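Local coordinates for protein GNA33 (Neisseria gonorrhoeae FA 1090, PDB 2G5D) that probably cleaves peptidoglycan as a lytic transglycosylase, breaking the MurNAc-GlcNAc linkage and leaving a 1,6-anhydro bond in the MurNAc residue, at residues Leu162-Gln167 and Thr181-Leu186. Sequence-based numbering, arbitrary orientation.
Sequences LVRIRQ and THTADL
Val-163 and Ala-184 form a hydrogen-bonded pair in an antiparallel ladder between strands 163-165 and 182-184, whose directions differ by 136°. The ladder lies at the outer margin of a small five-stranded sheet within the MltA-specific insert. Val-163 N donates to Ala-184 O and Ala-184 N to Val-163 O, each at 2.8 Å. Next along are the non-hydrogen-bonded pair Arg-164 and Thr-183 and then the hydrogen-bonded pair Ile-165 and His-182. A classic beta bulge closes the ladder at each end: Leu-162 and Val-163 both face Ala-184, the former through a weak bond, while Thr-181 N and His-182 N both donate to Ile-165 O.

Val-163, Ile-165 and Ala-184 share one face of the sheet. The small methyl of Ala-184 lets Ile-165 CD1 come within 3.5 Å of its CB, and both residues pack on Phe-207 of strand 206-209. Branched at CB, valine and isoleucine suit extended backbone. A chi1 of -64° sets Val-163 CG1 opposite the carbonyl carbon and leaves CG2 straddled by the two backbone bonds, 3.8 Å from Leu-186 CG, and these two side chains meet at about a right angle.

Arg-164 and Thr-183 occupy the other face. Thr-183 OG1 is hydrogen-bonded to Ser-205 O, which leaves the methyl for the arginine. Bends at chi2 and chi3 fold the Arg-164 chain back over the neighbouring strand, and Thr-183 CG2 sits in the plane of the guanidinium, at its edge, 3.4 Å from NH1.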
ATOM      1  N   LEU A 162      15.840   2.216  28.569  1.00 39.42           N
ATOM      2  CA  LEU A 162      17.076   2.640  29.218  1.00 39.41           C
ATOM      3  C   LEU A 162      18.287   2.019  28.507  1.00 39.42           C
ATOM      4  O   LEU A 162      19.047   1.247  29.102  1.00 39.48           O
ATOM      5  CB  LEU A 162      17.055   2.262  30.707  1.00 39.36           C
ATOM      6  CG  LEU A 162      17.833   3.129  31.707  1.00 39.37           C
ATOM      7  CD1 LEU A 162      16.941   4.220  32.302  1.00 38.90           C
ATOM      8  CD2 LEU A 162      18.430   2.263  32.821  1.00 39.05           C
ATOM      9  N   VAL A 163      18.450   2.356  27.226  1.00 39.44           N
ATOM     10  CA  VAL A 163      19.577   1.872  26.412  1.00 39.41           C
ATOM     11  C   VAL A 163      20.455   3.016  25.878  1.00 39.39           C
ATOM     12  O   VAL A 163      20.223   4.189  26.203  1.00 39.51           O
ATOM     13  CB  VAL A 163      19.120   0.941  25.246  1.00 39.33           C
ATOM     14  CG1 VAL A 163      18.474  -0.330  25.791  1.00 39.32           C
ATOM     15  CG2 VAL A 163      18.179   1.670  24.289  1.00 39.50           C
ATOM     16  N   ARG A 164      21.462   2.664  25.067  1.00 39.32           N
ATOM     17  CA  ARG A 164      22.423   3.630  24.527  1.00 39.15           C
ATOM     18  C   ARG A 164      22.280   3.735  23.013  1.00 39.16           C
ATOM     19  O   ARG A 164      22.023   2.730  22.340  1.00 39.15           O
ATOM     20  CB  ARG A 164      23.859   3.228  24.917  1.00 39.21           C
ATOM     21  CG  ARG A 164      24.985   3.863  24.086  1.00 38.87           C
ATOM     22  CD  ARG A 164      25.337   5.275  24.544  1.00 38.41           C
ATOM     23  NE  ARG A 164      26.187   5.262  25.741  1.00 38.33           N
ATOM     24  CZ  ARG A 164      25.828   5.737  26.934  1.00 38.20           C
ATOM     25  NH1 ARG A 164      24.628   6.292  27.108  1.00 38.10           N
ATOM     26  NH2 ARG A 164      26.679   5.667  27.957  1.00 37.93           N
ATOM     27  N   ILE A 165      22.435   4.959  22.490  1.00 39.16           N
ATOM     28  CA  ILE A 165      22.368   5.211  21.047  1.00 39.17           C
ATOM     29  C   ILE A 165      23.631   5.929  20.541  1.00 39.24           C
ATOM     30  O   ILE A 165      24.056   6.780  21.214  1.00 39.24           O
ATOM     31  CB  ILE A 165      21.054   5.977  20.645  1.00 38.93           C
ATOM     32  CG1 ILE A 165      20.007   4.995  20.085  1.00 38.91           C
ATOM     33  CG2 ILE A 165      21.237   7.026  19.550  1.00 38.56           C
ATOM     34  CD1 ILE A 165      19.215   4.226  21.128  1.00 38.68           C
ATOM     35  N   ARG A 166      24.033   5.522  19.294  1.00 39.29           N
ATOM     36  CA  ARG A 166      25.117   6.178  18.568  1.00 39.43           C
ATOM     37  C   ARG A 166      24.666   6.457  17.135  1.00 39.42           C
ATOM     38  O   ARG A 166      24.212   5.546  16.435  1.00 39.53           O
ATOM     39  CB  ARG A 166      26.387   5.306  18.569  1.00 39.31           C
ATOM     40  CG  ARG A 166      27.525   5.820  17.647  1.00 39.44           C
ATOM     41  CD  ARG A 166      29.003   5.152  18.294  1.00 39.43           C
ATOM     42  NE  ARG A 166      28.784   3.536  17.895  1.00 39.47           N
ATOM     43  CZ  ARG A 166      28.888   3.078  16.696  1.00 40.16           C
ATOM     44  NH1 ARG A 166      28.782   3.932  15.672  1.00 40.76           N
ATOM     45  NH2 ARG A 166      28.586   1.560  16.375  1.00 39.72           N
ATOM     46  N   GLN A 167      24.792   7.716  16.710  1.00 39.50           N
ATOM     47  CA  GLN A 167      24.445   8.130  15.348  1.00 39.53           C
ATOM     48  C   GLN A 167      25.437   7.568  14.329  1.00 39.49           C
ATOM     49  O   GLN A 167      26.657   7.608  14.550  1.00 39.50           O
ATOM     50  CB  GLN A 167      24.400   9.656  15.246  1.00 39.68           C
ATOM     51  CG  GLN A 167      23.559  10.176  14.083  1.00 40.14           C
ATOM     52  CD  GLN A 167      23.967  11.561  13.616  1.00 40.69           C
ATOM     53  OE1 GLN A 167      25.091  12.007  13.856  1.00 41.99           O
ATOM     54  NE2 GLN A 167      23.056  12.243  12.932  1.00 40.77           N
ATOM     55  N   THR A 181      26.533   7.668  22.853  1.00 32.79           N
ATOM     56  CA  THR A 181      26.683   9.207  22.868  1.00 32.84           C
ATOM     57  C   THR A 181      25.414   9.858  23.520  1.00 32.92           C
ATOM     58  O   THR A 181      25.535  10.850  24.280  1.00 32.90           O
ATOM     59  CB  THR A 181      26.889   9.771  21.379  1.00 32.88           C
ATOM     60  OG1 THR A 181      27.246  11.202  21.421  1.00 32.80           O
ATOM     61  CG2 THR A 181      25.634   9.556  20.445  1.00 32.71           C
ATOM     62  N   HIS A 182      24.219   9.291  23.230  1.00 32.90           N
ATOM     63  CA  HIS A 182      22.958   9.713  23.883  1.00 32.78           C
ATOM     64  C   HIS A 182      22.220   8.516  24.491  1.00 32.79           C
ATOM     65  O   HIS A 182      22.316   7.401  23.977  1.00 33.06           O
ATOM     66  CB  HIS A 182      22.031  10.406  22.876  1.00 32.76           C
ATOM     67  CG  HIS A 182      22.467  11.790  22.499  1.00 32.83           C
ATOM     68  ND1 HIS A 182      23.505  12.032  21.621  1.00 33.29           N
ATOM     69  CD2 HIS A 182      21.982  13.005  22.851  1.00 33.12           C
ATOM     70  CE1 HIS A 182      23.651  13.337  21.462  1.00 33.20           C
ATOM     71  NE2 HIS A 182      22.740  13.950  22.198  1.00 33.36           N
ATOM     72  N   THR A 183      21.473   8.748  25.568  1.00 32.78           N
ATOM     73  CA  THR A 183      20.678   7.690  26.208  1.00 32.97           C
ATOM     74  C   THR A 183      19.255   7.664  25.664  1.00 33.17           C
ATOM     75  O   THR A 183      18.681   8.715  25.372  1.00 33.22           O
ATOM     76  CB  THR A 183      20.583   7.872  27.743  1.00 33.02           C
ATOM     77  OG1 THR A 183      19.780   9.023  28.037  1.00 32.88           O
ATOM     78  CG2 THR A 183      21.972   8.021  28.381  1.00 32.79           C
ATOM     79  N   ALA A 184      18.677   6.468  25.552  1.00 33.47           N
ATOM     80  CA  ALA A 184      17.296   6.320  25.074  1.00 33.65           C
ATOM     81  C   ALA A 184      16.409   5.576  26.068  1.00 33.90           C
ATOM     82  O   ALA A 184      16.786   4.519  26.583  1.00 34.03           O
ATOM     83  CB  ALA A 184      17.270   5.632  23.719  1.00 33.74           C
ATOM     84  N   ASP A 185      15.230   6.137  26.333  1.00 34.22           N
ATOM     85  CA  ASP A 185      14.269   5.528  27.251  1.00 34.52           C
ATOM     86  C   ASP A 185      13.188   4.767  26.489  1.00 34.57           C
ATOM     87  O   ASP A 185      12.184   5.354  26.076  1.00 34.58           O
ATOM     88  CB  ASP A 185      13.629   6.594  28.147  1.00 34.63           C
ATOM     89  CG  ASP A 185      12.931   5.997  29.355  1.00 34.75           C
ATOM     90  OD1 ASP A 185      11.893   6.548  29.778  1.00 35.29           O
ATOM     91  OD2 ASP A 185      13.420   4.976  29.880  1.00 34.56           O
ATOM     92  N   LEU A 186      13.393   3.458  26.328  1.00 34.68           N
ATOM     93  CA  LEU A 186      12.553   2.623  25.459  1.00 34.84           C
ATOM     94  C   LEU A 186      11.092   2.485  25.891  1.00 34.94           C
ATOM     95  O   LEU A 186      10.217   2.232  25.060  1.00 34.84           O
ATOM     96  CB  LEU A 186      13.183   1.243  25.239  1.00 34.83           C
ATOM     97  CG  LEU A 186      14.421   1.175  24.333  1.00 34.89           C
ATOM     98  CD1 LEU A 186      14.854  -0.266  24.151  1.00 35.23           C
ATOM     99  CD2 LEU A 186      14.183   1.831  22.974  1.00 35.04           C
TER